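Long-range contacts in pyridoxine 4-oxidase (Mesorhizobium loti, PDB 4HA6), which catalyses, with FAD as cofactor, the oxidation of pyridoxine at its 4-hydroxymethyl group, as a flavoprotein oxidase of the GMC oxidoreductase family: residues A318-D323 / I333-G338; A17-E22 / D197-K202. All blocks are in the same frame, centred on the assembly; numbering follows the deposited sequence.

The two contacts illustrate how a GMC oxidoreductase divides its labour between two kinds of architecture. Contact 2 comes first along the chain and is complete before contact 1 begins. It sets helix 11-20, which follows the first strand of the parallel FAD-binding sheet, against segment 197-202, which continues from helix 195-199. Contact 1 pairs strands 314-320 and 333-338 within the antiparallel sheet, close to the bound pyridoxamine. No helix or strand is common to both; their centres are 36 Å apart, on opposite sides of the chain's centre, and their nearest atoms about 19 Å. This is consistent with contact 2 lying in the FAD-binding part and contact 1 in the substrate-binding part.

Contact 1. Residues A318-D323 / I333-G338; sequences AYMRAD and IVVGCG
Tyr319 and Val334 face each other as the non-hydrogen-bonded pair of an antiparallel strand pairing, part of the antiparallel sheet near the bound pyridoxamine in this GMC oxidoreductase. The two side chains run alongside one another, and CG2 of Val334 lies over one face of the tyrosine ring, 3.9 Å from its centroid and shifted toward the rim at CE1, a CH-pi contact. Tyr319 has CG anti to its carbonyl carbon (chi1 -58°), which lays the ring beside the valine. Its side chain comes within about 6 Å of the bound pyridoxamine, and His172 meets the ring edge-to-face.

On the other face of the sheet, Met320 and Ile333 cross obliquely, with CG of Met320 3.6 Å from CG1 of Ile333. Both take the crowded first torsion, between backbone N and carbonyl carbon. CD1 of Ile333 then extends past the strand end to CA of Ala322, where the chain has left the sheet. Helix 392-409 covers this side, touching Ile333 and Val335 through Ala401 and Ser405, while strand 355-362 continues the sheet beyond 333-338.

Two reciprocal pairs of backbone bonds fix the register. Ala318 N donates a hydrogen bond to Val335 O at 2.9 Å, and Val335 N donates one back to Ala318 O. At the other end Met320 N reaches Ile333 O from above the carbonyl plane. Its counterpart is the straightest of the four: Ile333 N donates to Met320 O over 3.2 Å, in the carbonyl plane, with 176° at the hydrogen.

Contact 2. Residues A17-E22 / D197-K202; sequences AARLSE and DAWLTK
Ala18 presses its methyl group into the backbone of Trp199, and these two residues lose the most surface in the contact. CB of Ala18 lies 3.4 Å from Trp199 O and 3.7 Å from Trp199 CB, so the methyl touches the main chain and the root of the side chain together. The same methyl lies at the edge of the indole, near its plane and next to CD1. Beyond the methyl, the Trp199 side chain also touches Leu15, Pro140 and Leu494, the last on helix 490-506.

Leu200 completes the apolar grip with a single branch: CD2 stands 4.0 Å from CB of Ala17, and the leucine also packs on Leu30. Ala17 and Ala18 belong to helix 11-20, the helix after the first strand of the Rossmann-type FAD-binding fold. Gly8 and Gly10 lie in the turn before it and Gly13 in its first turn, a pattern consistent with the GxGxxG motif; the two alanines lie one turn or more beyond Gly13. Small methyls let the chain of 197-202 come close, with the CA atoms of Ala18 and Trp199 5.7 Å apart. Leu200 is the centre of an inverse gamma turn (phi -88°, psi 63°) that bends the chain away from helix 195-199 toward Thr201, which N-caps the next helix.

No hydrogen bond joins the two segments. Arg19 offers only its CG to the indole, obliquely, and sends its guanidinium to acids: NH1 pairs with Glu498, and NH2 makes a 3.0 Å salt bridge to Glu22 OE1, which lies close to the guanidinium plane.

Contact 1. Residues A318-D323 / I333-G338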
loop_
_atom_site.group_PDB
_atom_site.type_symbol
_atom_site.label_atom_id
_atom_site.label_comp_id
_atom_site.label_asym_id
_atom_site.label_seq_id
_atom_site.Cartn_x
_atom_site.Cartn_y
_atom_site.Cartn_z
ATOM N N ALA A 318 -16.118 -4.568 -2.565
ATOM C CA ALA A 318 -16.726 -5.872 -2.353
ATOM C C ALA A 318 -15.758 -6.929 -2.870
ATOM O O ALA A 318 -15.600 -7.080 -4.084
ATOM C CB ALA A 318 -18.053 -5.968 -3.088
ATOM N N TYR A 319 -15.103 -7.644 -1.955
ATOM C CA TYR A 319 -14.239 -8.762 -2.325
ATOM C C TYR A 319 -15.074 -10.030 -2.468
ATOM O O TYR A 319 -16.062 -10.206 -1.754
ATOM C CB TYR A 319 -13.151 -8.954 -1.261
ATOM C CG TYR A 319 -12.345 -7.699 -1.095
ATOM C CD1 TYR A 319 -11.268 -7.446 -1.933
ATOM C CD2 TYR A 319 -12.689 -6.738 -0.147
ATOM C CE1 TYR A 319 -10.523 -6.283 -1.809
ATOM C CE2 TYR A 319 -11.952 -5.556 -0.016
ATOM C CZ TYR A 319 -10.871 -5.341 -0.867
ATOM O OH TYR A 319 -10.114 -4.184 -0.795
ATOM N N MET A 320 -14.672 -10.919 -3.375
ATOM C CA MET A 320 -15.458 -12.120 -3.632
ATOM C C MET A 320 -14.645 -13.164 -4.395
ATOM O O MET A 320 -13.515 -12.910 -4.835
ATOM C CB MET A 320 -16.730 -11.751 -4.414
ATOM C CG MET A 320 -16.453 -11.155 -5.803
ATOM S SD MET A 320 -17.842 -10.249 -6.562
ATOM C CE MET A 320 -17.722 -8.671 -5.721
ATOM N N ARG A 321 -15.222 -14.345 -4.558
ATOM C CA ARG A 321 -14.589 -15.346 -5.385
ATOM C C ARG A 321 -14.867 -14.946 -6.833
ATOM O O ARG A 321 -15.812 -14.200 -7.112
ATOM C CB ARG A 321 -15.130 -16.743 -5.057
ATOM C CG ARG A 321 -14.903 -17.171 -3.596
ATOM C CD ARG A 321 -13.419 -17.381 -3.267
ATOM N NE ARG A 321 -12.909 -18.580 -3.918
ATOM C CZ ARG A 321 -11.656 -19.016 -3.820
ATOM N NH1 ARG A 321 -10.769 -18.351 -3.083
ATOM N NH2 ARG A 321 -11.293 -20.119 -4.465
ATOM N N ALA A 322 -14.031 -15.410 -7.748
ATOM C CA ALA A 322 -14.182 -15.036 -9.149
ATOM C C ALA A 322 -15.359 -15.726 -9.858
ATOM O O ALA A 322 -15.784 -15.261 -10.911
ATOM C CB ALA A 322 -12.897 -15.292 -9.896
ATOM N N ASP A 323 -15.881 -16.820 -9.304
ATOM C CA ASP A 323 -16.883 -17.616 -10.033
ATOM C C ASP A 323 -18.249 -17.699 -9.347
ATOM O O ASP A 323 -19.148 -18.416 -9.809
ATOM C CB ASP A 323 -16.357 -19.034 -10.321
ATOM C CG ASP A 323 -15.966 -19.786 -9.055
ATOM O OD1 ASP A 323 -16.162 -19.249 -7.942
ATOM O OD2 ASP A 323 -15.460 -20.922 -9.169
ATOM N N ILE A 333 -11.275 -11.590 -6.617
ATOM C CA ILE A 333 -11.507 -10.328 -7.317
ATOM C C ILE A 333 -12.156 -9.332 -6.362
ATOM O O ILE A 333 -12.507 -9.678 -5.226
ATOM C CB ILE A 333 -12.405 -10.497 -8.583
ATOM C CG1 ILE A 333 -13.767 -11.091 -8.201
ATOM C CG2 ILE A 333 -11.731 -11.348 -9.655
ATOM C CD1 ILE A 333 -14.664 -11.430 -9.394
ATOM N N VAL A 334 -12.315 -8.098 -6.830
ATOM C CA VAL A 334 -12.939 -7.038 -6.045
ATOM C C VAL A 334 -13.682 -6.107 -6.997
ATOM O O VAL A 334 -13.231 -5.870 -8.122
ATOM C CB VAL A 334 -11.885 -6.231 -5.239
ATOM C CG1 VAL A 334 -10.812 -5.682 -6.156
ATOM C CG2 VAL A 334 -12.553 -5.097 -4.436
ATOM N N VAL A 335 -14.849 -5.630 -6.574
ATOM C CA VAL A 335 -15.570 -4.602 -7.313
ATOM C C VAL A 335 -15.886 -3.510 -6.314
ATOM O O VAL A 335 -16.491 -3.781 -5.280
ATOM C CB VAL A 335 -16.893 -5.120 -7.930
ATOM C CG1 VAL A 335 -17.684 -3.962 -8.525
ATOM C CG2 VAL A 335 -16.620 -6.176 -8.990
ATOM N N GLY A 336 -15.463 -2.286 -6.601
ATOM C CA GLY A 336 -15.628 -1.195 -5.654
ATOM C C GLY A 336 -16.548 -0.118 -6.192
ATOM O O GLY A 336 -16.624 0.101 -7.408
ATOM N N CYS A 337 -17.261 0.553 -5.296
ATOM C CA CYS A 337 -18.176 1.600 -5.724
ATOM C C CYS A 337 -17.505 2.970 -5.661
ATOM O O CYS A 337 -17.300 3.506 -4.574
ATOM C CB CYS A 337 -19.429 1.593 -4.848
ATOM S SG CYS A 337 -20.608 2.876 -5.308
ATOM N N GLY A 338 -17.145 3.525 -6.819
ATOM C CA GLY A 338 -16.552 4.855 -6.876
ATOM C C GLY A 338 -17.619 5.926 -7.052
ATOM O O GLY A 338 -18.173 6.082 -8.143
#

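Contact 2. Residues A17-E22 / D197-K202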
loop_
_atom_site.group_PDB
_atom_site.type_symbol
_atom_site.label_atom_id
_atom_site.label_comp_id
_atom_site.label_asym_id
_atom_site.label_seq_id
_atom_site.Cartn_x
_atom_site.Cartn_y
_atom_site.Cartn_z
ATOM N N ALA A 17 9.795 5.007 14.853
ATOM C CA ALA A 17 10.322 6.142 15.612
ATOM C C ALA A 17 9.654 6.246 16.997
ATOM O O ALA A 17 10.332 6.391 18.019
ATOM C CB ALA A 17 10.131 7.423 14.828
ATOM N N ALA A 18 8.324 6.166 17.020
ATOM C CA ALA A 18 7.591 6.148 18.282
ATOM C C ALA A 18 7.935 4.911 19.118
ATOM O O ALA A 18 8.346 5.038 20.278
ATOM C CB ALA A 18 6.105 6.213 18.030
ATOM N N ARG A 19 7.772 3.721 18.535
ATOM C CA ARG A 19 7.850 2.486 19.319
ATOM C C ARG A 19 9.257 2.163 19.843
ATOM O O ARG A 19 9.412 1.794 21.012
ATOM C CB ARG A 19 7.229 1.307 18.556
ATOM C CG ARG A 19 5.685 1.430 18.421
ATOM C CD ARG A 19 4.919 0.466 19.318
ATOM N NE ARG A 19 5.634 0.207 20.551
ATOM C CZ ARG A 19 5.999 -1.000 20.966
ATOM N NH1 ARG A 19 5.699 -2.084 20.259
ATOM N NH2 ARG A 19 6.664 -1.119 22.104
ATOM N N LEU A 20 10.276 2.328 19.002
ATOM C CA LEU A 20 11.650 2.077 19.427
ATOM C C LEU A 20 12.059 3.032 20.552
ATOM O O LEU A 20 12.682 2.616 21.520
ATOM C CB LEU A 20 12.624 2.163 18.234
ATOM C CG LEU A 20 12.340 1.143 17.128
ATOM C CD1 LEU A 20 13.446 1.082 16.075
ATOM C CD2 LEU A 20 12.117 -0.223 17.730
ATOM N N SER A 21 11.663 4.296 20.453
ATOM C CA SER A 21 12.066 5.293 21.445
ATOM C C SER A 21 11.320 5.176 22.778
ATOM O O SER A 21 11.621 5.910 23.725
ATOM C CB SER A 21 11.912 6.702 20.881
ATOM O OG SER A 21 10.556 6.971 20.600
ATOM N N GLU A 22 10.351 4.264 22.855
ATOM C CA GLU A 22 9.710 3.940 24.133
ATOM C C GLU A 22 10.725 3.377 25.144
ATOM O O GLU A 22 10.530 3.475 26.355
ATOM C CB GLU A 22 8.534 2.985 23.910
ATOM C CG GLU A 22 7.354 3.676 23.245
ATOM C CD GLU A 22 6.190 2.742 22.980
ATOM O OE1 GLU A 22 6.241 1.578 23.420
ATOM O OE2 GLU A 22 5.224 3.180 22.325
ATOM N N ASP A 197 0.334 11.199 12.564
ATOM C CA ASP A 197 -0.633 11.680 13.550
ATOM C C ASP A 197 -0.748 10.685 14.718
ATOM O O ASP A 197 -0.740 11.053 15.895
ATOM C CB ASP A 197 -2.017 11.840 12.894
ATOM C CG ASP A 197 -2.066 12.969 11.877
ATOM O OD1 ASP A 197 -1.269 13.928 12.000
ATOM O OD2 ASP A 197 -2.919 12.904 10.958
ATOM N N ALA A 198 -0.865 9.410 14.382
ATOM C CA ALA A 198 -1.127 8.391 15.396
ATOM C C ALA A 198 0.094 8.114 16.275
ATOM O O ALA A 198 -0.034 7.926 17.478
ATOM C CB ALA A 198 -1.613 7.101 14.722
ATOM N N TRP A 199 1.282 8.074 15.680
ATOM C CA TRP A 199 2.446 7.646 16.446
ATOM C C TRP A 199 3.388 8.771 16.830
ATOM O O TRP A 199 3.932 8.766 17.940
ATOM C CB TRP A 199 3.203 6.530 15.726
ATOM C CG TRP A 199 2.553 5.192 15.897
ATOM C CD1 TRP A 199 2.707 4.316 16.947
ATOM C CD2 TRP A 199 1.647 4.572 14.983
ATOM N NE1 TRP A 199 1.937 3.188 16.730
ATOM C CE2 TRP A 199 1.273 3.326 15.536
ATOM C CE3 TRP A 199 1.098 4.957 13.757
ATOM C CZ2 TRP A 199 0.371 2.469 14.898
ATOM C CZ3 TRP A 199 0.220 4.093 13.116
ATOM C CH2 TRP A 199 -0.131 2.865 13.685
ATOM N N LEU A 200 3.589 9.722 15.918
ATOM C CA LEU A 200 4.451 10.868 16.208
ATOM C C LEU A 200 3.648 12.004 16.861
ATOM O O LEU A 200 3.519 13.089 16.302
ATOM C CB LEU A 200 5.179 11.333 14.941
ATOM C CG LEU A 200 6.169 10.279 14.436
ATOM C CD1 LEU A 200 6.791 10.649 13.091
ATOM C CD2 LEU A 200 7.250 10.068 15.480
ATOM N N THR A 201 3.098 11.726 18.042
ATOM C CA THR A 201 2.340 12.714 18.815
ATOM C C THR A 201 3.298 13.758 19.399
ATOM O O THR A 201 4.524 13.596 19.318
ATOM C CB THR A 201 1.588 12.037 19.977
ATOM O OG1 THR A 201 2.527 11.589 20.964
ATOM C CG2 THR A 201 0.799 10.836 19.478
ATOM N N LYS A 202 2.742 14.829 19.972
ATOM C CA LYS A 202 3.552 15.878 20.599
ATOM C C LYS A 202 4.417 15.288 21.698
ATOM O O LYS A 202 5.603 15.598 21.807
ATOM C CB LYS A 202 2.670 16.983 21.191
ATOM C CG LYS A 202 2.161 17.998 20.178
ATOM C CD LYS A 202 2.323 19.427 20.699
ATOM C CE LYS A 202 1.636 19.625 22.042
ATOM N NZ LYS A 202 2.091 20.867 22.736
#